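Local coordinates for pesticidal crystal protein Cry4Aa (Bacillus thuringiensis, PDB 2C9K) that binds to midgut epithelial cells of mosquito larvae and promotes their colloid-osmotic lysis, acting as a pore-forming insecticidal delta-endotoxin, at residues 522-527 and 566-571. Residues are numbered along the deposited sequence; the frame is centred on the assembly and turned at random.
Sequences RIRYAS and KDFQYL
Arg524 carries CG anti to its backbone N (chi1 -173°), whereas Tyr570 holds CG anti to its carbonyl carbon (chi1 -63°), and Arg524 CG comes to lie over one face of the Tyr570 ring, offset toward its rim. The two residues form a non-hydrogen-bonded pair of an antiparallel beta ladder in the C-terminal domain of this three-domain toxin. In this CH-pi contact Arg524 CG stands 4.1 Å from the Tyr570 ring centroid. Arginine suits the place because its methylene stem can pack on an aromatic ring while its guanidinium reaches a charge, here Asp603 on strand 600-609. Phe568 CB lies over one face of that guanidinium, toward the rim. Arg522, bent at chi3 (80°), brings NE to the edge of the Tyr570 ring, 3.4 Å from CD2, while NH2 forms a salt bridge with Glu606. Ala526 CB, a methyl small enough to fit, sits over one face of the Phe568 ring, a CH-pi contact 4.0 Å from the centroid. On the other sheet face, the apolar Leu571 suits an aromatic neighbour, and Tyr525 suits its place by adding a hydroxyl that hydrogen-bonds Asn552 N. Paired backbone hydrogen bonds link Ile523 with Leu571 and Tyr525 with Gln569. Tyr570 OH hydrogen-bonds the Tyr251 hydroxyl and, at 3.1 Å, a water near the edge of both its ring and the Arg524 guanidinium; across the sheet, Leu571 CD1 packs 3.5 Å from Tyr525 OH.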
loop_
_atom_site.group_PDB
_atom_site.type_symbol
_atom_site.label_atom_id
_atom_site.label_comp_id
_atom_site.label_asym_id
_atom_site.label_seq_id
_atom_site.Cartn_x
_atom_site.Cartn_y
_atom_site.Cartn_z
ATOM N N ARG A 522 -12.917 -18.307 1.282
ATOM C CA ARG A 522 -11.559 -18.864 1.354
ATOM C C ARG A 522 -10.647 -17.952 2.165
ATOM O O ARG A 522 -10.772 -16.737 2.093
ATOM C CB ARG A 522 -11.016 -19.009 -0.065
ATOM C CG ARG A 522 -9.661 -19.634 -0.169
ATOM C CD ARG A 522 -9.288 -19.822 -1.621
ATOM N NE ARG A 522 -8.802 -18.595 -2.248
ATOM C CZ ARG A 522 -8.505 -18.489 -3.542
ATOM N NH1 ARG A 522 -8.655 -19.534 -4.343
ATOM N NH2 ARG A 522 -8.034 -17.352 -4.037
ATOM N N ILE A 523 -9.718 -18.529 2.917
ATOM C CA ILE A 523 -8.819 -17.744 3.763
ATOM C C ILE A 523 -7.327 -17.856 3.416
ATOM O O ILE A 523 -6.820 -18.955 3.175
ATOM C CB ILE A 523 -9.022 -18.151 5.248
ATOM C CG1 ILE A 523 -10.293 -17.511 5.786
ATOM C CG2 ILE A 523 -7.841 -17.737 6.095
ATOM C CD1 ILE A 523 -10.628 -17.999 7.161
ATOM N N ARG A 524 -6.634 -16.714 3.389
ATOM C CA ARG A 524 -5.192 -16.676 3.110
ATOM C C ARG A 524 -4.550 -16.381 4.459
ATOM O O ARG A 524 -4.613 -15.256 4.951
ATOM C CB ARG A 524 -4.846 -15.563 2.108
ATOM C CG ARG A 524 -3.378 -15.564 1.648
ATOM C CD ARG A 524 -3.151 -14.671 0.427
ATOM N NE ARG A 524 -1.842 -14.857 -0.214
ATOM C CZ ARG A 524 -0.712 -14.244 0.147
ATOM N NH1 ARG A 524 -0.699 -13.388 1.158
ATOM N NH2 ARG A 524 0.412 -14.476 -0.517
ATOM N N TYR A 525 -3.930 -17.397 5.049
ATOM C CA TYR A 525 -3.330 -17.263 6.372
ATOM C C TYR A 525 -1.932 -17.848 6.440
ATOM O O TYR A 525 -1.451 -18.463 5.494
ATOM C CB TYR A 525 -4.180 -18.026 7.380
ATOM C CG TYR A 525 -3.999 -19.522 7.206
ATOM C CD1 TYR A 525 -3.308 -20.284 8.155
ATOM C CD2 TYR A 525 -4.426 -20.159 6.041
ATOM C CE1 TYR A 525 -3.045 -21.635 7.939
ATOM C CE2 TYR A 525 -4.165 -21.510 5.819
ATOM C CZ TYR A 525 -3.474 -22.236 6.768
ATOM O OH TYR A 525 -3.205 -23.560 6.532
ATOM N N ALA A 526 -1.315 -17.673 7.603
ATOM C CA ALA A 526 0.015 -18.191 7.904
ATOM C C ALA A 526 -0.157 -18.885 9.252
ATOM O O ALA A 526 -1.038 -18.520 10.038
ATOM C CB ALA A 526 1.022 -17.054 8.017
ATOM N N SER A 527 0.675 -19.879 9.532
ATOM C CA SER A 527 0.545 -20.602 10.790
ATOM C C SER A 527 1.687 -21.561 11.048
ATOM O O SER A 527 2.097 -22.297 10.157
ATOM C CB SER A 527 -0.766 -21.391 10.792
ATOM O OG SER A 527 -0.857 -22.239 11.924
ATOM N N LYS A 566 6.015 -18.055 0.376
ATOM C CA LYS A 566 5.588 -19.442 0.497
ATOM C C LYS A 566 4.958 -19.744 1.856
ATOM O O LYS A 566 4.270 -20.749 2.017
ATOM C CB LYS A 566 6.789 -20.361 0.242
ATOM C CG LYS A 566 6.539 -21.835 0.485
ATOM C CD LYS A 566 6.828 -22.212 1.931
ATOM C CE LYS A 566 8.308 -22.064 2.246
ATOM N NZ LYS A 566 9.135 -22.942 1.364
ATOM N N ASP A 567 5.182 -18.856 2.822
ATOM C CA ASP A 567 4.658 -19.025 4.176
ATOM C C ASP A 567 3.158 -18.831 4.291
ATOM O O ASP A 567 2.552 -19.290 5.254
ATOM C CB ASP A 567 5.377 -18.083 5.146
ATOM C CG ASP A 567 6.848 -18.433 5.319
ATOM O OD1 ASP A 567 7.595 -17.619 5.904
ATOM O OD2 ASP A 567 7.255 -19.531 4.873
ATOM N N PHE A 568 2.557 -18.143 3.325
ATOM C CA PHE A 568 1.113 -17.944 3.346
ATOM C C PHE A 568 0.465 -18.933 2.393
ATOM O O PHE A 568 0.931 -19.119 1.270
ATOM C CB PHE A 568 0.747 -16.514 2.947
ATOM C CG PHE A 568 1.134 -15.484 3.975
ATOM C CD1 PHE A 568 2.427 -14.972 4.017
ATOM C CD2 PHE A 568 0.215 -15.059 4.930
ATOM C CE1 PHE A 568 2.800 -14.061 4.991
ATOM C CE2 PHE A 568 0.577 -14.149 5.912
ATOM C CZ PHE A 568 1.876 -13.648 5.942
ATOM N N GLN A 569 -0.602 -19.581 2.851
ATOM C CA GLN A 569 -1.312 -20.556 2.032
ATOM C C GLN A 569 -2.815 -20.307 1.998
ATOM O O GLN A 569 -3.317 -19.387 2.654
ATOM C CB GLN A 569 -1.005 -21.967 2.527
ATOM C CG GLN A 569 0.436 -22.378 2.249
ATOM C CD GLN A 569 0.764 -22.364 0.760
ATOM O OE1 GLN A 569 1.935 -22.376 0.370
ATOM N NE2 GLN A 569 -0.276 -22.351 -0.082
ATOM N N TYR A 570 -3.536 -21.123 1.234
ATOM C CA TYR A 570 -4.974 -20.944 1.098
ATOM C C TYR A 570 -5.843 -22.117 1.508
ATOM O O TYR A 570 -5.657 -23.236 1.032
ATOM C CB TYR A 570 -5.325 -20.604 -0.350
ATOM C CG TYR A 570 -4.752 -19.312 -0.888
ATOM C CD1 TYR A 570 -3.376 -19.146 -1.054
ATOM C CD2 TYR A 570 -5.598 -18.272 -1.292
ATOM C CE1 TYR A 570 -2.854 -17.979 -1.613
ATOM C CE2 TYR A 570 -5.088 -17.103 -1.853
ATOM C CZ TYR A 570 -3.716 -16.967 -2.012
ATOM O OH TYR A 570 -3.215 -15.825 -2.573
ATOM N N LEU A 571 -6.807 -21.851 2.382
ATOM C CA LEU A 571 -7.756 -22.877 2.808
ATOM C C LEU A 571 -9.148 -22.336 2.540
ATOM O O LEU A 571 -9.381 -21.131 2.636
ATOM C CB LEU A 571 -7.599 -23.227 4.291
ATOM C CG LEU A 571 -6.601 -24.360 4.535
ATOM C CD1 LEU A 571 -6.514 -24.686 6.020
ATOM C CD2 LEU A 571 -7.042 -25.576 3.732
HETATM O O HOH W 1 -0.223 -16.445 -1.990
#